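Local coordinates for maltose/maltodextrin-binding protein (Thermus thermophilus, PDB 2GH9), which binds maltotriose between its two lobes, as periplasmic binding proteins do, and probably delivers maltodextrins to an ABC importer, at residues V213-G216 against V217-A221; G293-L296 against V297-N300; A312-Q315 against L316-D319; P339-G342 against K343-P347; E368-V371 against A372-K376. One frame throughout, in Å; residues are numbered along the deposited sequence.

Contact 1: V213-G216 against V217-A221; sequences VDYG and VADGA
Asp-214 caps the first turn of helix 215-224 by accepting from Val-217 N at OD1, 3.2 Å away, with the amide arriving nearly along the carboxylate C-O axis. This N-cap bond depends on a chi1 of 58°, which tucks CG between the backbone N and the carbonyl carbon and brings the carboxylate back over the turn. The same OD1 lies 3.1 Å from Val-217 CG2, a close approach of the methyl to the capping oxygen. The Val-213 and Val-217 side chains cross at about a right angle, CG1 to CG1 at 3.8 Å.

One turn apart, Tyr-215 and Asp-219 both hold CG anti to the backbone N (chi1 -172° in each), and they leave the helix side by side, pointing the same way. Tyr-215 CE2 rests 3.6 Å from Asp-219 CB, while ring and carboxylate planes stand 36° apart. Their polar ends part company: Tyr-215 OH bonds Asn-232 ND2, and Asp-219 OD1 bonds Tyr-240 OH. With a leucine in place of Tyr-215, Asn-232 would probably lose its hydroxyl partner and Asp-219 the ring along its flank. Asp-219 N bonds Tyr-215 O at 2.9 Å, joining the same two residues through the backbone.

Tyr-215 also touches a bound glucose, whereas Ala-218 packs on Ile-230 of strand 227-232 and Leu-150 of strand 149-150, seating the helix against that sheet.

Contact 2: G293-L296 against V297-N300; sequences GRNL and VAFN
Val-297 N bonds Gly-293 O at 3.0 Å, the first of four successive backbone bonds that join 293-296 to 297-300 as consecutive turns of helix 293-302. Ala-298 N follows on Arg-294 O, Phe-299 N on Asn-295 O at 2.9 Å and Asn-300 N on Leu-296 O at 3.1 Å. All run from residue i+4 back to residue i, and each donor sits somewhat tilted from the plane of its carbonyl, as in a regular alpha-helix.

Side-chain carbons meet the preceding turn mainly at its carbonyl oxygens. Val-297 CG2, anti to its own carbonyl carbon, leans back along the helix to within 3.4 Å of Gly-293 O. Ala-298 CB lies equally near Arg-294 O, at 3.4 Å, and Phe-299 CB is 3.5 Å from Asn-295 O. Beyond CB the phenylalanine turns away from the preceding turn: a chi1 of -168° carries the ring off the helix toward other aromatic residues.

The side-chain amides likewise find their partners outside these turns. Asn-295 ND2 donates to Thr-289 O, and Asn-300 ND2 donates to Arg-305 O, tying the helix to the chain before and after it.

Leu-296 packs on Ala-110 and Phe-111 of strand 104-113, and Ala-298 on Trp-16 of helix 11-26. The buried Phe-299 stacks with Phe-111 and also meets the rings of Trp-16 and Phe-9, an aromatic cluster that joins helix 293-302 to helix 11-26 and strand 104-113 in this lobe of the periplasmic binding-protein fold.

Contact 3: A312-Q315 against L316-D319; sequences AVKQ and LEKD
Leu-316, with phi -98° and psi 21°, is the first residue to leave helical angles and turns the chain away beyond it, while its amide, still set by the last turn of helix 310-315, points back at Ala-312 O. The residue opens a type I beta turn, Leu-316 to Asp-319, that leads into helix 320-326. CG of Leu-316 stands anti to its carbonyl carbon, beside the backbone N, which places it 3.8 Å from Ala-312 O.

The amide of Leu-316 is shared. It donates to Ala-312 O at 3.2 Å, an i+4 to i bond of alpha type, and weakly to Val-313 O at 3.0 Å. The next amide, Glu-317 N, bonds Lys-314 O at 3.1 Å from well above the carbonyl plane, 72° out of it; this is an i+3 to i bond, shorter in sequence than the i+4 to i bond before it. Glu-317 CB presses on the same oxygen, 3.2 Å from Lys-314 O. The charged ends of these two residues do not pair, with Lys-314 NZ and Glu-317 OE1 6.8 Å apart.

Asp-319 serves the following helix as N-cap, its OD2 accepting from Val-322 N. Leu-316 rests against Asn-300 and Gln-301 of helix 293-302, and Gln-315, its chain extended, touches Val-297.

A water bridges the helix end and the turn, donating to Gln-315 O at 2.8 Å and accepting from Lys-318 N.

Contact 4: P339-G342 against K343-P347; sequences PEMG and KVWGP. With GLC (alpha-D-glucopyranose), chain B.
Met-341 lays its terminal methyl on Trp-345, one turn ahead at the start of helix 341-357. CE stands 3.6 Å from the centroid of the six-membered ring and 15° off its normal, a CH-pi contact over the face; bends at chi2 (49°) and chi3 bring it there, and SD adds an oblique Met-aromatic contact. The same CE touches Val-344 CB at 3.5 Å. On the opposite face sits a glucose, its C4 3.6 Å above the indole plane and offset toward the rim of the ring.

Backbone donors here reach back three residues: Lys-343 N to Glu-340 O at 2.9 Å and Val-344 N to Met-341 O at 3.0 Å. At the kink a water takes over, donating to Gly-342 O at 2.6 Å and accepting from Gly-346 N, while Pro-347 has no N-H to offer. Trp-345 NE1 has a weak bond to Asp-65 OD2, and OD1 of that aspartate binds the glucose.

A leucine in place of Trp-345 would probably leave the sugar without its flat stacking surface and Met-341 CE without the ring it covers.

The sugar's carbon face against the indole is consistent with the aromatic stacking usual in carbohydrate sites and probably contributes to binding, with the methyl backing the ring.

Contact 5: E368-V371 against A372-K376; sequences EDMV and AEIKK
Glu-373 N donates to Asp-369 O at 2.8 Å in a nearly straight bond, N-H...O 175°. Three more backbone bonds flank it: Ala-372 N to Glu-368 O at 2.9 Å, Ile-374 N to Met-370 O at 3.0 Å and Lys-375 N to Val-371 O at 3.0 Å. Together they make 368-376 an unbroken run of alpha-helix 363-378.

Charged side chains add little to this grip. Asp-369 OD2 and Glu-373 OE2, of like charge, keep 6.0 Å apart, and Glu-368 OE2 has a long, weak ion pair with Lys-364. What Glu-373 does offer is its aliphatic stem: with CG anti to its own carbonyl carbon (chi1 -73°), that atom comes to 3.2 Å from Asp-369 O.

Farther out, two pairs one turn apart lie side by side and point the same way. Met-370 CG meets Ile-374 CD1 at 3.9 Å on the buried side, where Met-370 packs on Ala-351 of helix 341-357 and on Ile-187, and Ile-374 on Leu-185. On a more exposed flank the extended chain of Lys-375 runs alongside Val-371, its CE 3.7 Å from CG1.

The helix is therefore amphipathic: methionine and isoleucine pack it against helix 341-357 and the loop residues Leu-185 and Ile-187, while acids and lysines occupy the outer surface, where Lys-375 CE still lies against a valine methyl.

Overall arrangement
The five contacts follow one another along the chain without interleaving and fall in three regions. Contacts 2 and 3, with centres 11 Å apart, touch where helix 293-302 meets the end of helix 310-315 and the turn after it, Val-297 CG1 lying 3.9 Å from Leu-316 CD2. Contacts 4 and 5 are equally close and join successive helices 341-357 and 363-378. The two pairs lie on opposite sides of the chain's centre. Contact 1, on helix 215-224, touches neither, its centre about 24 Å from that of contact 4. Contacts 1 and 4 nevertheless both line the sugar site, with Tyr-215 and Trp-345 at the bound maltotriose, while contacts 2, 3 and 5 pack helices farther out.

Contact 1: V213-G216 against V217-A221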
# COMPACT_ATOMS: atom_id res chain seq x y z
N VAL A 213 -0.01 7.15 18.31
CA VAL A 213 0.66 7.34 17.02
C VAL A 213 -0.04 6.55 15.90
O VAL A 213 0.03 5.32 15.83
CB VAL A 213 2.16 7.00 17.08
CG1 VAL A 213 2.85 7.44 15.78
CG2 VAL A 213 2.80 7.69 18.28
N ASP A 214 -0.72 7.30 15.03
CA ASP A 214 -1.38 6.74 13.87
C ASP A 214 -0.71 7.28 12.60
O ASP A 214 0.31 7.96 12.67
CB ASP A 214 -2.89 7.05 13.92
CG ASP A 214 -3.21 8.52 13.99
OD1 ASP A 214 -2.30 9.36 13.82
OD2 ASP A 214 -4.40 8.83 14.24
N TYR A 215 -1.28 6.99 11.44
CA TYR A 215 -0.68 7.44 10.19
C TYR A 215 -0.34 8.93 10.23
O TYR A 215 0.77 9.31 9.90
CB TYR A 215 -1.59 7.15 8.98
CG TYR A 215 -0.84 7.45 7.73
CD1 TYR A 215 0.01 6.51 7.16
CD2 TYR A 215 -0.87 8.72 7.18
CE1 TYR A 215 0.77 6.83 6.02
CE2 TYR A 215 -0.13 9.04 6.06
CZ TYR A 215 0.69 8.09 5.49
OH TYR A 215 1.42 8.44 4.40
N GLY A 216 -1.30 9.77 10.61
CA GLY A 216 -1.13 11.22 10.53
C GLY A 216 -0.09 11.80 11.46
O GLY A 216 0.62 12.76 11.11
N VAL A 217 0.01 11.22 12.65
CA VAL A 217 0.98 11.65 13.65
C VAL A 217 2.39 11.43 13.13
O VAL A 217 3.23 12.35 13.13
CB VAL A 217 0.76 10.89 14.98
CG1 VAL A 217 1.89 11.16 15.97
CG2 VAL A 217 -0.63 11.24 15.58
N ALA A 218 2.66 10.22 12.62
CA ALA A 218 3.99 9.89 12.11
C ALA A 218 4.30 10.65 10.82
O ALA A 218 5.41 11.15 10.64
CB ALA A 218 4.14 8.38 11.91
N ASP A 219 3.33 10.71 9.92
CA ASP A 219 3.53 11.38 8.66
C ASP A 219 3.73 12.87 8.87
O ASP A 219 4.59 13.48 8.23
CB ASP A 219 2.34 11.14 7.73
CG ASP A 219 2.60 11.67 6.34
OD1 ASP A 219 3.65 11.35 5.76
OD2 ASP A 219 1.74 12.42 5.85
N GLY A 220 2.92 13.44 9.78
CA GLY A 220 3.02 14.88 10.11
C GLY A 220 4.40 15.22 10.64
O GLY A 220 5.04 16.16 10.17
N ALA A 221 4.86 14.42 11.60
CA ALA A 221 6.20 14.53 12.17
C ALA A 221 7.35 14.50 11.16
O ALA A 221 8.28 15.30 11.26
CB ALA A 221 6.39 13.47 13.25

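Contact 2: G293-L296 against V297-N300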
# COMPACT_ATOMS: atom_id res chain seq x y z
N GLY A 293 3.26 5.66 -20.69
CA GLY A 293 4.61 5.76 -20.15
C GLY A 293 4.93 7.13 -19.58
O GLY A 293 5.42 7.25 -18.43
N ARG A 294 4.66 8.16 -20.38
CA ARG A 294 4.91 9.55 -20.02
C ARG A 294 4.16 10.01 -18.78
O ARG A 294 4.71 10.73 -17.93
CB ARG A 294 4.53 10.44 -21.20
CG ARG A 294 4.99 11.87 -21.10
CD ARG A 294 4.92 12.56 -22.47
NE ARG A 294 5.77 11.86 -23.44
CZ ARG A 294 6.99 12.25 -23.84
NH1 ARG A 294 7.54 13.38 -23.40
NH2 ARG A 294 7.65 11.49 -24.72
N ASN A 295 2.89 9.62 -18.67
CA ASN A 295 2.10 9.98 -17.49
C ASN A 295 2.51 9.20 -16.23
O ASN A 295 2.53 9.76 -15.14
CB ASN A 295 0.61 9.85 -17.76
CG ASN A 295 -0.04 11.20 -17.98
OD1 ASN A 295 0.41 12.21 -17.45
ND2 ASN A 295 -1.11 11.22 -18.73
N LEU A 296 2.86 7.93 -16.38
CA LEU A 296 3.37 7.15 -15.26
C LEU A 296 4.66 7.76 -14.69
O LEU A 296 4.82 7.83 -13.47
CB LEU A 296 3.60 5.70 -15.66
CG LEU A 296 2.36 4.88 -15.99
CD1 LEU A 296 2.78 3.49 -16.35
CD2 LEU A 296 1.33 4.86 -14.86
N VAL A 297 5.55 8.22 -15.59
CA VAL A 297 6.80 8.87 -15.20
C VAL A 297 6.49 10.18 -14.49
O VAL A 297 7.05 10.44 -13.44
CB VAL A 297 7.79 9.11 -16.41
CG1 VAL A 297 8.92 10.06 -16.00
CG2 VAL A 297 8.40 7.82 -16.89
N ALA A 298 5.59 10.98 -15.06
CA ALA A 298 5.17 12.24 -14.47
C ALA A 298 4.64 12.04 -13.05
O ALA A 298 5.02 12.75 -12.12
CB ALA A 298 4.11 12.90 -15.33
N PHE A 299 3.78 11.04 -12.89
CA PHE A 299 3.24 10.76 -11.57
C PHE A 299 4.36 10.41 -10.58
O PHE A 299 4.34 10.87 -9.46
CB PHE A 299 2.20 9.63 -11.66
CG PHE A 299 1.37 9.44 -10.42
CD1 PHE A 299 0.41 10.38 -10.06
CD2 PHE A 299 1.51 8.31 -9.62
CE1 PHE A 299 -0.39 10.21 -8.95
CE2 PHE A 299 0.68 8.12 -8.48
CZ PHE A 299 -0.26 9.04 -8.16
N ASN A 300 5.34 9.62 -10.99
CA ASN A 300 6.46 9.28 -10.11
C ASN A 300 7.23 10.52 -9.71
O ASN A 300 7.63 10.68 -8.56
CB ASN A 300 7.40 8.26 -10.77
CG ASN A 300 8.68 8.00 -9.95
OD1 ASN A 300 9.68 8.64 -10.16
ND2 ASN A 300 8.60 7.10 -8.97

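Contact 3: A312-Q315 against L316-D319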
# COMPACT_ATOMS: atom_id res chain seq x y z
N ALA A 312 8.80 2.40 -18.82
CA ALA A 312 8.88 3.58 -17.96
C ALA A 312 9.84 3.38 -16.77
O ALA A 312 10.56 4.30 -16.39
CB ALA A 312 7.48 3.97 -17.47
N VAL A 313 9.88 2.17 -16.20
CA VAL A 313 10.79 1.86 -15.09
C VAL A 313 12.28 1.97 -15.47
O VAL A 313 13.08 2.58 -14.74
CB VAL A 313 10.52 0.45 -14.48
CG1 VAL A 313 11.81 -0.26 -14.13
CG2 VAL A 313 9.64 0.56 -13.26
N LYS A 314 12.65 1.37 -16.61
CA LYS A 314 14.03 1.44 -17.11
C LYS A 314 14.42 2.90 -17.35
O LYS A 314 15.55 3.29 -17.09
CB LYS A 314 14.17 0.65 -18.42
CG LYS A 314 15.60 0.50 -18.90
CD LYS A 314 15.63 -0.02 -20.32
CE LYS A 314 17.00 -0.60 -20.71
NZ LYS A 314 16.94 -1.41 -21.98
N GLN A 315 13.47 3.69 -17.82
CA GLN A 315 13.69 5.11 -18.05
C GLN A 315 14.10 5.83 -16.75
O GLN A 315 14.99 6.70 -16.76
CB GLN A 315 12.45 5.73 -18.68
CG GLN A 315 12.57 7.21 -18.98
CD GLN A 315 11.31 7.77 -19.63
OE1 GLN A 315 10.55 7.05 -20.30
NE2 GLN A 315 11.08 9.07 -19.43
N LEU A 316 13.50 5.44 -15.63
CA LEU A 316 13.83 6.03 -14.33
C LEU A 316 14.82 5.20 -13.51
O LEU A 316 14.90 5.34 -12.29
CB LEU A 316 12.54 6.24 -13.53
CG LEU A 316 11.50 7.21 -14.09
CD1 LEU A 316 10.23 7.14 -13.26
CD2 LEU A 316 12.06 8.64 -14.12
N GLU A 317 15.58 4.33 -14.16
CA GLU A 317 16.45 3.39 -13.46
C GLU A 317 17.36 4.10 -12.45
O GLU A 317 17.65 3.54 -11.38
CB GLU A 317 17.30 2.59 -14.46
CG GLU A 317 18.08 1.46 -13.81
CD GLU A 317 18.93 0.67 -14.78
OE1 GLU A 317 18.97 1.02 -15.98
OE2 GLU A 317 19.57 -0.32 -14.33
N LYS A 318 17.80 5.31 -12.80
CA LYS A 318 18.72 6.09 -11.98
C LYS A 318 18.05 7.10 -11.06
O LYS A 318 18.73 7.73 -10.26
CB LYS A 318 19.74 6.83 -12.88
CG LYS A 318 20.69 5.92 -13.60
CD LYS A 318 21.79 6.74 -14.28
CE LYS A 318 22.83 5.83 -14.93
NZ LYS A 318 24.12 6.57 -15.22
N ASP A 319 16.73 7.28 -11.18
CA ASP A 319 16.00 8.10 -10.22
C ASP A 319 16.20 7.49 -8.82
O ASP A 319 16.15 6.27 -8.66
CB ASP A 319 14.51 8.23 -10.57
CG ASP A 319 13.75 9.07 -9.56
OD1 ASP A 319 13.64 10.30 -9.74
OD2 ASP A 319 13.30 8.51 -8.55
O HOH W 1 17.14 7.19 -14.99

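Contact 4: P339-G342 against K343-P347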
# COMPACT_ATOMS: atom_id res chain seq x y z
N PRO A 339 -11.14 -12.50 -2.63
CA PRO A 339 -12.20 -11.81 -1.89
C PRO A 339 -12.03 -11.84 -0.37
O PRO A 339 -12.39 -10.87 0.30
CB PRO A 339 -13.46 -12.57 -2.31
CG PRO A 339 -13.13 -13.10 -3.64
CD PRO A 339 -11.70 -13.48 -3.57
N GLU A 340 -11.50 -12.94 0.13
CA GLU A 340 -11.34 -13.19 1.56
C GLU A 340 -10.36 -12.24 2.26
O GLU A 340 -10.46 -12.01 3.46
CB GLU A 340 -10.88 -14.65 1.75
CG GLU A 340 -11.96 -15.68 1.36
CD GLU A 340 -11.92 -16.12 -0.11
OE1 GLU A 340 -11.09 -15.63 -0.90
OE2 GLU A 340 -12.76 -16.97 -0.47
N MET A 341 -9.42 -11.67 1.50
CA MET A 341 -8.50 -10.67 2.05
C MET A 341 -9.26 -9.55 2.79
O MET A 341 -8.81 -9.09 3.84
CB MET A 341 -7.60 -10.10 0.94
CG MET A 341 -6.31 -9.50 1.43
SD MET A 341 -5.36 -10.53 2.58
CE MET A 341 -5.44 -9.56 4.08
N GLY A 342 -10.40 -9.12 2.27
CA GLY A 342 -11.23 -8.09 2.91
C GLY A 342 -11.66 -8.43 4.34
O GLY A 342 -11.84 -7.53 5.18
N LYS A 343 -11.83 -9.72 4.61
CA LYS A 343 -12.17 -10.23 5.95
C LYS A 343 -11.00 -10.21 6.94
O LYS A 343 -11.22 -10.15 8.15
CB LYS A 343 -12.72 -11.67 5.85
CG LYS A 343 -14.19 -11.79 5.43
CD LYS A 343 -14.35 -12.09 3.95
CE LYS A 343 -15.72 -12.72 3.62
NZ LYS A 343 -15.85 -12.98 2.15
N VAL A 344 -9.76 -10.26 6.45
CA VAL A 344 -8.58 -10.43 7.33
C VAL A 344 -8.14 -9.14 8.03
O VAL A 344 -7.82 -9.15 9.21
CB VAL A 344 -7.41 -11.06 6.57
CG1 VAL A 344 -6.14 -11.12 7.46
CG2 VAL A 344 -7.79 -12.47 6.10
N TRP A 345 -8.17 -8.02 7.31
CA TRP A 345 -7.59 -6.76 7.80
C TRP A 345 -8.17 -6.30 9.14
O TRP A 345 -7.44 -5.80 10.01
CB TRP A 345 -7.80 -5.64 6.77
CG TRP A 345 -7.19 -5.85 5.40
CD1 TRP A 345 -7.85 -5.89 4.21
CD2 TRP A 345 -5.79 -5.96 5.08
NE1 TRP A 345 -6.97 -6.04 3.19
CE2 TRP A 345 -5.70 -6.09 3.68
CE3 TRP A 345 -4.61 -5.98 5.84
CZ2 TRP A 345 -4.48 -6.23 3.01
CZ3 TRP A 345 -3.41 -6.13 5.18
CH2 TRP A 345 -3.35 -6.25 3.78
N GLY A 346 -9.48 -6.41 9.30
CA GLY A 346 -10.14 -5.93 10.52
C GLY A 346 -9.65 -6.63 11.78
O GLY A 346 -9.08 -5.98 12.67
N PRO A 347 -9.88 -7.96 11.88
CA PRO A 347 -9.39 -8.72 13.05
C PRO A 347 -7.87 -8.70 13.20
O PRO A 347 -7.37 -8.74 14.33
CB PRO A 347 -9.87 -10.15 12.76
CG PRO A 347 -11.03 -9.98 11.80
CD PRO A 347 -10.63 -8.81 10.95
C1 GLC B . -3.85 -1.78 2.66
C2 GLC B . -4.90 -2.44 1.79
C3 GLC B . -6.30 -2.11 2.30
C4 GLC B . -6.39 -2.46 3.78
C5 GLC B . -5.28 -1.79 4.61
C6 GLC B . -5.27 -2.23 6.08
O2 GLC B . -4.76 -2.03 0.42
O3 GLC B . -7.27 -2.84 1.56
O4 GLC B . -7.68 -2.06 4.24
O5 GLC B . -4.01 -2.12 4.05
O6 GLC B . -4.56 -1.26 6.86
O HOH W 2 -11.98 -6.65 7.65

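Contact 5: E368-V371 against A372-K376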
# COMPACT_ATOMS: atom_id res chain seq x y z
N GLU A 368 -4.97 -16.21 19.02
CA GLU A 368 -5.98 -17.28 18.92
C GLU A 368 -7.34 -16.73 18.49
O GLU A 368 -7.97 -17.25 17.57
CB GLU A 368 -6.10 -18.06 20.24
CG GLU A 368 -4.99 -19.09 20.47
CD GLU A 368 -5.04 -19.79 21.85
OE1 GLU A 368 -5.79 -19.38 22.75
OE2 GLU A 368 -4.28 -20.77 22.00
N ASP A 369 -7.78 -15.67 19.16
CA ASP A 369 -9.04 -14.99 18.88
C ASP A 369 -9.06 -14.36 17.49
O ASP A 369 -10.07 -14.43 16.78
CB ASP A 369 -9.32 -13.91 19.94
CG ASP A 369 -9.52 -14.48 21.37
OD1 ASP A 369 -9.68 -15.72 21.54
OD2 ASP A 369 -9.49 -13.67 22.32
N MET A 370 -7.95 -13.72 17.10
CA MET A 370 -7.81 -13.17 15.75
C MET A 370 -8.07 -14.25 14.71
O MET A 370 -8.91 -14.07 13.82
CB MET A 370 -6.39 -12.61 15.55
CG MET A 370 -6.10 -12.05 14.14
SD MET A 370 -4.32 -11.78 13.89
CE MET A 370 -3.79 -13.35 13.23
N VAL A 371 -7.34 -15.36 14.83
CA VAL A 371 -7.50 -16.52 13.96
C VAL A 371 -8.95 -17.07 13.96
O VAL A 371 -9.49 -17.44 12.90
CB VAL A 371 -6.52 -17.66 14.37
CG1 VAL A 371 -6.86 -18.96 13.65
CG2 VAL A 371 -5.06 -17.25 14.10
N ALA A 372 -9.56 -17.10 15.15
CA ALA A 372 -10.95 -17.56 15.31
C ALA A 372 -11.94 -16.64 14.59
O ALA A 372 -12.78 -17.11 13.82
CB ALA A 372 -11.31 -17.66 16.78
N GLU A 373 -11.82 -15.34 14.85
CA GLU A 373 -12.60 -14.28 14.16
C GLU A 373 -12.51 -14.30 12.64
O GLU A 373 -13.52 -14.13 11.95
CB GLU A 373 -12.16 -12.91 14.64
CG GLU A 373 -12.61 -12.55 16.04
CD GLU A 373 -12.19 -11.16 16.48
OE1 GLU A 373 -11.93 -10.29 15.61
OE2 GLU A 373 -12.12 -10.92 17.71
N ILE A 374 -11.29 -14.47 12.12
CA ILE A 374 -11.06 -14.57 10.67
C ILE A 374 -11.68 -15.84 10.08
O ILE A 374 -12.30 -15.77 9.02
CB ILE A 374 -9.54 -14.52 10.31
CG1 ILE A 374 -8.96 -13.12 10.58
CG2 ILE A 374 -9.32 -14.87 8.86
CD1 ILE A 374 -7.44 -13.06 10.57
N LYS A 375 -11.52 -16.98 10.76
CA LYS A 375 -12.12 -18.25 10.29
C LYS A 375 -13.64 -18.12 10.17
O LYS A 375 -14.23 -18.53 9.16
CB LYS A 375 -11.79 -19.42 11.22
CG LYS A 375 -10.42 -20.04 10.98
CD LYS A 375 -10.16 -21.27 11.85
CE LYS A 375 -8.68 -21.66 11.85
NZ LYS A 375 -8.39 -22.96 12.55
N LYS A 376 -14.24 -17.53 11.20
CA LYS A 376 -15.67 -17.26 11.23
C LYS A 376 -16.14 -16.32 10.12
O LYS A 376 -17.19 -16.56 9.52
CB LYS A 376 -16.09 -16.73 12.62
CG LYS A 376 -16.32 -17.86 13.64
CD LYS A 376 -16.06 -17.44 15.09
CE LYS A 376 -16.26 -18.62 16.05
NZ LYS A 376 -16.52 -18.15 17.46